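Local atomic coordinates of beta-lactamase (Sebaldella termitidis, PDB entry 6N1N), a protein that probably hydrolyses the beta-lactam ring of penicillin-type antibiotics to a substituted beta-amino acid, as a class D serine beta-lactamase. Residues D89-L92 with R93-Y96; I177-T181 with P182-L186; W192-G196 with A197-I201. One frame throughout, in Å; residues are numbered along the deposited sequence.

Contact 1: residues D89-L92 with R93-Y96; sequences DLNL and REAY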
loop_
_atom_site.group_PDB
_atom_site.type_symbol
_atom_site.label_atom_id
_atom_site.label_comp_id
_atom_site.label_asym_id
_atom_site.label_seq_id
_atom_site.Cartn_x
_atom_site.Cartn_y
_atom_site.Cartn_z
ATOM N N ASP A 89 18.091 -7.293 -14.152
ATOM C CA ASP A 89 18.266 -7.612 -12.740
ATOM C C ASP A 89 17.758 -6.429 -11.922
ATOM O O ASP A 89 17.948 -5.265 -12.300
ATOM C CB ASP A 89 19.733 -7.891 -12.412
ATOM C CG ASP A 89 20.267 -9.162 -13.066
ATOM O OD1 ASP A 89 19.480 -9.981 -13.612
ATOM O OD2 ASP A 89 21.504 -9.336 -13.027
ATOM N N LEU A 90 17.087 -6.721 -10.806
ATOM C CA LEU A 90 16.519 -5.687 -9.961
ATOM C C LEU A 90 16.852 -5.946 -8.505
ATOM O O LEU A 90 16.844 -7.090 -8.050
ATOM C CB LEU A 90 14.983 -5.609 -10.101
ATOM C CG LEU A 90 14.379 -5.282 -11.456
ATOM C CD1 LEU A 90 12.862 -5.458 -11.456
ATOM C CD2 LEU A 90 14.711 -3.850 -11.870
ATOM N N ASN A 91 17.121 -4.874 -7.775
ATOM C CA ASN A 91 17.208 -4.930 -6.330
ATOM C C ASN A 91 15.871 -4.518 -5.710
ATOM O O ASN A 91 14.924 -4.123 -6.395
ATOM C CB ASN A 91 18.373 -4.071 -5.827
ATOM C CG ASN A 91 18.212 -2.593 -6.142
ATOM O OD1 ASN A 91 17.122 -2.031 -6.046
ATOM N ND2 ASN A 91 19.324 -1.952 -6.520
ATOM N N LEU A 92 15.792 -4.628 -4.380
ATOM C CA LEU A 92 14.527 -4.375 -3.683
ATOM C C LEU A 92 14.035 -2.947 -3.893
ATOM O O LEU A 92 12.827 -2.719 -4.059
ATOM C CB LEU A 92 14.694 -4.660 -2.193
ATOM C CG LEU A 92 13.483 -4.483 -1.301
ATOM C CD1 LEU A 92 12.446 -5.580 -1.530
ATOM C CD2 LEU A 92 13.905 -4.467 0.150
ATOM N N ARG A 93 14.940 -1.967 -3.857
ATOM C CA ARG A 93 14.526 -0.584 -4.072
ATOM C C ARG A 93 13.872 -0.414 -5.437
ATOM O O ARG A 93 12.818 0.217 -5.562
ATOM C CB ARG A 93 15.714 0.366 -3.934
ATOM C CG ARG A 93 15.292 1.828 -4.061
ATOM C CD ARG A 93 16.476 2.773 -4.024
ATOM N NE ARG A 93 17.228 2.686 -2.778
ATOM C CZ ARG A 93 16.924 3.362 -1.675
ATOM N NH1 ARG A 93 15.858 4.152 -1.644
ATOM N NH2 ARG A 93 17.672 3.224 -0.596
ATOM N N GLU A 94 14.502 -0.964 -6.474
ATOM C CA GLU A 94 13.983 -0.868 -7.829
ATOM C C GLU A 94 12.692 -1.663 -7.995
ATOM O O GLU A 94 11.746 -1.212 -8.652
ATOM C CB GLU A 94 15.032 -1.380 -8.815
ATOM C CG GLU A 94 16.356 -0.606 -8.865
ATOM C CD GLU A 94 17.409 -1.340 -9.660
ATOM O OE1 GLU A 94 17.606 -2.548 -9.411
ATOM O OE2 GLU A 94 18.036 -0.708 -10.542
ATOM N N ALA A 95 12.664 -2.885 -7.474
ATOM C CA ALA A 95 11.459 -3.706 -7.593
ATOM C C ALA A 95 10.256 -3.015 -6.949
ATOM O O ALA A 95 9.142 -3.057 -7.493
ATOM C CB ALA A 95 11.715 -5.073 -6.971
ATOM N N TYR A 96 10.461 -2.356 -5.808
ATOM C CA TYR A 96 9.398 -1.579 -5.187
ATOM C C TYR A 96 8.971 -0.417 -6.082
ATOM O O TYR A 96 7.776 -0.215 -6.350
ATOM C CB TYR A 96 9.882 -1.089 -3.819
ATOM C CG TYR A 96 8.840 -0.388 -2.974
ATOM C CD1 TYR A 96 8.121 -1.071 -2.015
ATOM C CD2 TYR A 96 8.586 0.968 -3.133
ATOM C CE1 TYR A 96 7.176 -0.439 -1.239
ATOM C CE2 TYR A 96 7.648 1.602 -2.375
ATOM C CZ TYR A 96 6.941 0.912 -1.423
ATOM O OH TYR A 96 5.996 1.551 -0.649
HETATM O O HOH W 1 20.040 -3.831 -9.935
#
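N91 and E94 trade bonds in both directions, each side chain accepting from the other residue's backbone N-H: this is a capping box, and it starts helix 92-98 of the penicillin-recognising domain. At the N-cap, OD1 of N91 takes the amide N of E94 at 2.9 Å, almost straight at the hydrogen (168°). CG of N91 stands between its own backbone N and carbonyl carbon (chi1 63°), which swings the amide forward over the first turn. The return bond runs from N91 N to E94 OE1, also 2.9 Å. Here CG of E94 lies beside its own backbone N, anti to the carbonyl carbon, and the chain then runs extended back to the residues before the helix.

The two side chains cross at about a right angle, their amide and carboxylate planes 33° apart, and CG of E94 packs on OD1 of N91 at 3.3 Å. Beside them, CD2 of L90 rests on CB of E94. A carboxylate at the start of a helix would be expected to interact favourably with the helix dipole. Behind the box the regular pattern begins, with A95 N bonded to N91 O at 2.8 Å and Y96 N to L92 O.

The flanks tie the turn into the helical part of the enzyme: L92 packs on helix 56-63 and Y96 on Y104, while R93 reaches away to salt bridges with D174 and E70. OE1 of E94 has a second donor as well, a water that donates a hydrogen bond to it at 2.8 Å and a second, weak one to the carbonyl O of D89.

Contact 2: residues I177-T181 with P182-L186; sequences INEKT and PEYTL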
loop_
_atom_site.group_PDB
_atom_site.type_symbol
_atom_site.label_atom_id
_atom_site.label_comp_id
_atom_site.label_asym_id
_atom_site.label_seq_id
_atom_site.Cartn_x
_atom_site.Cartn_y
_atom_site.Cartn_z
ATOM N N ILE A 177 9.782 6.170 0.299
ATOM C CA ILE A 177 9.663 7.591 -0.033
ATOM C C ILE A 177 9.545 7.726 -1.542
ATOM O O ILE A 177 10.499 7.453 -2.273
ATOM C CB ILE A 177 10.847 8.412 0.468
ATOM C CG1 ILE A 177 10.930 8.278 1.974
ATOM C CG2 ILE A 177 10.693 9.877 -0.006
ATOM C CD1 ILE A 177 12.230 8.881 2.549
ATOM N N ASN A 178 8.432 8.236 -2.009
ATOM C CA ASN A 178 8.391 8.476 -3.430
ATOM C C ASN A 178 8.170 9.928 -3.810
ATOM O O ASN A 178 8.166 10.223 -4.995
ATOM C CB ASN A 178 7.346 7.597 -4.108
ATOM C CG ASN A 178 6.090 7.485 -3.328
ATOM O OD1 ASN A 178 5.450 8.470 -3.044
ATOM N ND2 ASN A 178 5.702 6.258 -3.016
ATOM N N GLU A 179 7.997 10.832 -2.858
ATOM C CA GLU A 179 8.032 12.253 -3.178
ATOM C C GLU A 179 8.475 12.961 -1.915
ATOM O O GLU A 179 7.940 12.677 -0.840
ATOM C CB GLU A 179 6.665 12.767 -3.618
ATOM C CG GLU A 179 6.668 14.142 -4.196
ATOM C CD GLU A 179 5.405 14.353 -4.993
ATOM O OE1 GLU A 179 5.190 13.593 -5.966
ATOM O OE2 GLU A 179 4.611 15.233 -4.622
ATOM N N LYS A 180 9.437 13.860 -2.048
ATOM C CA LYS A 180 9.924 14.677 -0.946
ATOM C C LYS A 180 10.082 16.123 -1.399
ATOM O O LYS A 180 10.720 16.397 -2.419
ATOM C CB LYS A 180 11.269 14.168 -0.416
ATOM C CG LYS A 180 11.682 14.754 0.928
ATOM C CD LYS A 180 12.897 14.060 1.493
ATOM C CE LYS A 180 13.271 14.654 2.843
ATOM N NZ LYS A 180 13.450 16.134 2.787
ATOM N N THR A 181 9.535 17.037 -0.625
ATOM C CA THR A 181 9.702 18.469 -0.826
ATOM C C THR A 181 10.026 19.069 0.526
ATOM O O THR A 181 9.897 18.409 1.564
ATOM C CB THR A 181 8.438 19.135 -1.389
ATOM O OG1 THR A 181 7.490 19.312 -0.341
ATOM C CG2 THR A 181 7.818 18.285 -2.470
ATOM N N PRO A 182 10.367 20.359 0.571
ATOM C CA PRO A 182 10.549 20.976 1.888
ATOM C C PRO A 182 9.287 20.978 2.750
ATOM O O PRO A 182 9.389 21.116 3.983
ATOM C CB PRO A 182 11.020 22.399 1.542
ATOM C CG PRO A 182 11.634 22.267 0.193
ATOM C CD PRO A 182 10.735 21.289 -0.524
ATOM N N GLU A 183 8.116 20.819 2.147
ATOM C CA GLU A 183 6.844 20.806 2.870
ATOM C C GLU A 183 6.502 19.437 3.455
ATOM O O GLU A 183 5.907 19.350 4.542
ATOM C CB GLU A 183 5.736 21.254 1.903
ATOM C CG GLU A 183 4.383 21.435 2.569
ATOM C CD GLU A 183 3.275 21.785 1.594
ATOM O OE1 GLU A 183 3.512 21.791 0.376
ATOM O OE2 GLU A 183 2.137 22.033 2.061
ATOM N N TYR A 184 6.795 18.355 2.737
ATOM C CA TYR A 184 6.289 17.052 3.146
ATOM C C TYR A 184 7.175 15.953 2.595
ATOM O O TYR A 184 7.853 16.131 1.589
ATOM C CB TYR A 184 4.848 16.821 2.650
ATOM C CG TYR A 184 4.665 16.858 1.152
ATOM C CD1 TYR A 184 4.957 15.767 0.368
ATOM C CD2 TYR A 184 4.155 17.990 0.530
ATOM C CE1 TYR A 184 4.767 15.812 -1.021
ATOM C CE2 TYR A 184 3.955 18.047 -0.825
ATOM C CZ TYR A 184 4.253 16.963 -1.601
ATOM O OH TYR A 184 4.055 17.035 -2.971
ATOM N N THR A 185 7.102 14.796 3.258
ATOM C CA THR A 185 7.704 13.555 2.793
ATOM C C THR A 185 6.566 12.561 2.647
ATOM O O THR A 185 5.889 12.240 3.635
ATOM C CB THR A 185 8.752 13.003 3.762
ATOM O OG1 THR A 185 9.791 13.964 3.914
ATOM C CG2 THR A 185 9.347 11.700 3.244
ATOM N N LEU A 186 6.353 12.106 1.424
ATOM C CA LEU A 186 5.270 11.210 1.087
ATOM C C LEU A 186 5.788 9.797 0.867
ATOM O O LEU A 186 6.713 9.577 0.081
ATOM C CB LEU A 186 4.571 11.730 -0.171
ATOM C CG LEU A 186 3.502 10.840 -0.788
ATOM C CD1 LEU A 186 2.286 10.700 0.180
ATOM C CD2 LEU A 186 3.083 11.368 -2.163
HETATM O O HOH W 2 5.537 21.114 -1.515
HETATM O O HOH W 3 10.135 16.898 3.747
#
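E179 with L186 and K180 with T185 form the antiparallel pairs of a beta hairpin whose first arm, strand 177-180, is an outermost strand of the sheet. The backbone bonds come first. L186 N gives to E179 O at 2.8 Å, and at the turn end T181 N meets Y184 O almost perfectly straight (178°). At the other end a classic beta bulge sets N178 and E179 both against L186, whose carbonyl O takes N178 N at 3.0 Å and, weakly, E179 N.

Among side-chain polar bonds, OG1 of T181 staples the turn: a chi1 of 78° sets it between the backbone N and the carbonyl carbon of T181, from where it accepts from E183 N at 3.0 Å and from Y184 N, while a water joins it to OE1 of E183. A second water links T181 O with OG1 of T185.

Of the apolar contacts, I177 and T185 meet through their CG2 methyls, and CB of E179 lies near CD2 of L186, which also packs on helix 228-245. CG2 of T181 makes a CH-pi contact over the ring of Y184, 4.3 Å from its centroid.

Charge gathers at the carboxylate of E179. Its OE1 forms a salt bridge with K236 of that helix; its OE2, in the plane of the Y184 ring at the edge, receives the phenol OH on its anti lone pair at 2.5 Å.

Contact 3: residues W192-G196 with A197-I201; sequences WGREG and AENII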
loop_
_atom_site.group_PDB
_atom_site.type_symbol
_atom_site.label_atom_id
_atom_site.label_comp_id
_atom_site.label_asym_id
_atom_site.label_seq_id
_atom_site.Cartn_x
_atom_site.Cartn_y
_atom_site.Cartn_z
ATOM N N TRP A 192 -3.425 -2.471 -7.774
ATOM C CA TRP A 192 -4.759 -2.630 -8.335
ATOM C C TRP A 192 -5.026 -4.040 -8.809
ATOM O O TRP A 192 -4.119 -4.813 -9.123
ATOM C CB TRP A 192 -5.007 -1.600 -9.447
ATOM C CG TRP A 192 -4.637 -1.978 -10.806
ATOM C CD1 TRP A 192 -3.399 -1.915 -11.361
ATOM C CD2 TRP A 192 -5.527 -2.448 -11.835
ATOM N NE1 TRP A 192 -3.454 -2.325 -12.685
ATOM C CE2 TRP A 192 -4.748 -2.663 -12.993
ATOM C CE3 TRP A 192 -6.906 -2.717 -11.882
ATOM C CZ2 TRP A 192 -5.298 -3.134 -14.195
ATOM C CZ3 TRP A 192 -7.454 -3.200 -13.068
ATOM C CH2 TRP A 192 -6.644 -3.397 -14.216
ATOM N N GLY A 193 -6.312 -4.372 -8.822
ATOM C CA GLY A 193 -6.783 -5.632 -9.322
ATOM C C GLY A 193 -8.276 -5.573 -9.551
ATOM O O GLY A 193 -8.880 -4.499 -9.572
ATOM N N ARG A 194 -8.870 -6.741 -9.741
ATOM C CA ARG A 194 -10.292 -6.811 -10.057
ATOM C C ARG A 194 -10.946 -7.927 -9.262
ATOM O O ARG A 194 -10.387 -9.019 -9.153
ATOM C CB ARG A 194 -10.515 -7.052 -11.557
ATOM C CG ARG A 194 -11.976 -7.015 -11.964
ATOM C CD ARG A 194 -12.178 -7.296 -13.464
ATOM N NE ARG A 194 -11.560 -6.287 -14.322
ATOM C CZ ARG A 194 -10.579 -6.530 -15.200
ATOM N NH1 ARG A 194 -10.099 -7.739 -15.333
ATOM N NH2 ARG A 194 -10.104 -5.537 -15.951
ATOM N N GLU A 195 -12.098 -7.626 -8.651
ATOM C CA GLU A 195 -12.953 -8.619 -8.000
ATOM C C GLU A 195 -14.313 -8.585 -8.691
ATOM O O GLU A 195 -15.049 -7.596 -8.583
ATOM C CB GLU A 195 -13.101 -8.337 -6.507
ATOM C CG GLU A 195 -11.798 -8.506 -5.725
ATOM C CD GLU A 195 -11.941 -8.213 -4.259
ATOM O OE1 GLU A 195 -13.022 -7.734 -3.846
ATOM O OE2 GLU A 195 -10.967 -8.471 -3.526
ATOM N N GLY A 196 -14.651 -9.668 -9.376
ATOM C CA GLY A 196 -15.909 -9.675 -10.124
ATOM C C GLY A 196 -15.876 -8.639 -11.227
ATOM O O GLY A 196 -14.991 -8.639 -12.077
ATOM N N ALA A 197 -16.845 -7.709 -11.218
ATOM C CA ALA A 197 -16.939 -6.669 -12.226
ATOM C C ALA A 197 -16.339 -5.361 -11.765
ATOM O O ALA A 197 -16.442 -4.360 -12.484
ATOM C CB ALA A 197 -18.404 -6.442 -12.610
ATOM N N GLU A 198 -15.745 -5.337 -10.576
ATOM C CA GLU A 198 -15.260 -4.114 -9.966
ATOM C C GLU A 198 -13.737 -4.064 -10.005
ATOM O O GLU A 198 -13.065 -4.925 -9.426
ATOM C CB GLU A 198 -15.766 -4.014 -8.531
ATOM C CG GLU A 198 -17.285 -3.955 -8.448
ATOM C CD GLU A 198 -17.765 -3.761 -7.048
ATOM O OE1 GLU A 198 -17.443 -4.601 -6.176
ATOM O OE2 GLU A 198 -18.450 -2.753 -6.815
ATOM N N ASN A 199 -13.200 -3.044 -10.671
ATOM C CA ASN A 199 -11.774 -2.749 -10.591
ATOM C C ASN A 199 -11.479 -2.030 -9.278
ATOM O O ASN A 199 -12.201 -1.116 -8.887
ATOM C CB ASN A 199 -11.341 -1.872 -11.757
ATOM C CG ASN A 199 -11.541 -2.552 -13.102
ATOM O OD1 ASN A 199 -11.137 -3.678 -13.292
ATOM N ND2 ASN A 199 -12.162 -1.850 -14.037
ATOM N N ILE A 200 -10.404 -2.453 -8.619
ATOM C CA ILE A 200 -10.010 -1.991 -7.299
ATOM C C ILE A 200 -8.663 -1.277 -7.450
ATOM O O ILE A 200 -7.679 -1.894 -7.864
ATOM C CB ILE A 200 -9.888 -3.156 -6.296
ATOM C CG1 ILE A 200 -11.105 -4.088 -6.327
ATOM C CG2 ILE A 200 -9.589 -2.613 -4.880
ATOM C CD1 ILE A 200 -12.381 -3.440 -6.044
ATOM N N ILE A 201 -8.619 0.006 -7.101
ATOM C CA ILE A 201 -7.416 0.806 -7.261
ATOM C C ILE A 201 -7.077 1.427 -5.912
ATOM O O ILE A 201 -7.801 2.302 -5.422
ATOM C CB ILE A 201 -7.576 1.882 -8.352
ATOM C CG1 ILE A 201 -7.923 1.187 -9.693
ATOM C CG2 ILE A 201 -6.335 2.722 -8.442
ATOM C CD1 ILE A 201 -8.299 2.163 -10.807
HETATM O O HOH W 4 -11.661 -3.074 -16.715
HETATM O O HOH W 5 -16.459 -7.170 -6.453
#
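OD1 of N199 is the polar atom on which the neighbouring side chains converge. NE of R194 donates to it at 2.8 Å, through a bent bond (132°) that leaves OD1 well out of the guanidinium plane. R194 and N199 face each other across the strands as a non-hydrogen-bonded pair, and their side chains lie side by side on the same face; the bend of the arginine at chi3 (-63°) turns NE towards the amide. A water then closes the bridge, accepting from both R194 NH2 and N199 ND2. From another direction the W192 ring brings its edge to OD1, CZ3 at 3.7 Å, with ring and amide planes steeply inclined.

Between the strands, I200 N gives to G193 O at 2.7 Å and G193 N gives back to I200 O at 3.0 Å. Further along, E195 N and E198 O bond, as do E198 N and E195 O. The two glutamates share the face away from N199, where R47 forms salt bridges with both; K144 adds another to E195. The W192 side chain lies about 7 Å from that of S51, the predicted acyl-ester nucleophile. The whole is a beta hairpin with a two-residue loop, G196-A197, closed by a type II' turn from E195 to E198, with G196 at positive phi.

Contacts 2 and 3 are hairpins at the two ends of strand 184-195, on opposite sides of the chain's centre, with their own centres about 29 Å apart. Contact 1 belongs instead to the helical part, yet its nearest atoms lie about 5 Å from contact 2, without touching it. Contact 2 is a surface contact, whereas contacts 1 and 3 are partly buried. The chemistry follows the place: a helix start gives a first-turn backbone N-H a side-chain acceptor, an edge hairpin combines a bulge with a threonine-held turn, and a hairpin of two inner strands relies on regular strand pairing with charged anchors. In contacts 1 and 3, the side chains of Y96 and W192 lie about 8 and 7 Å from that of S51.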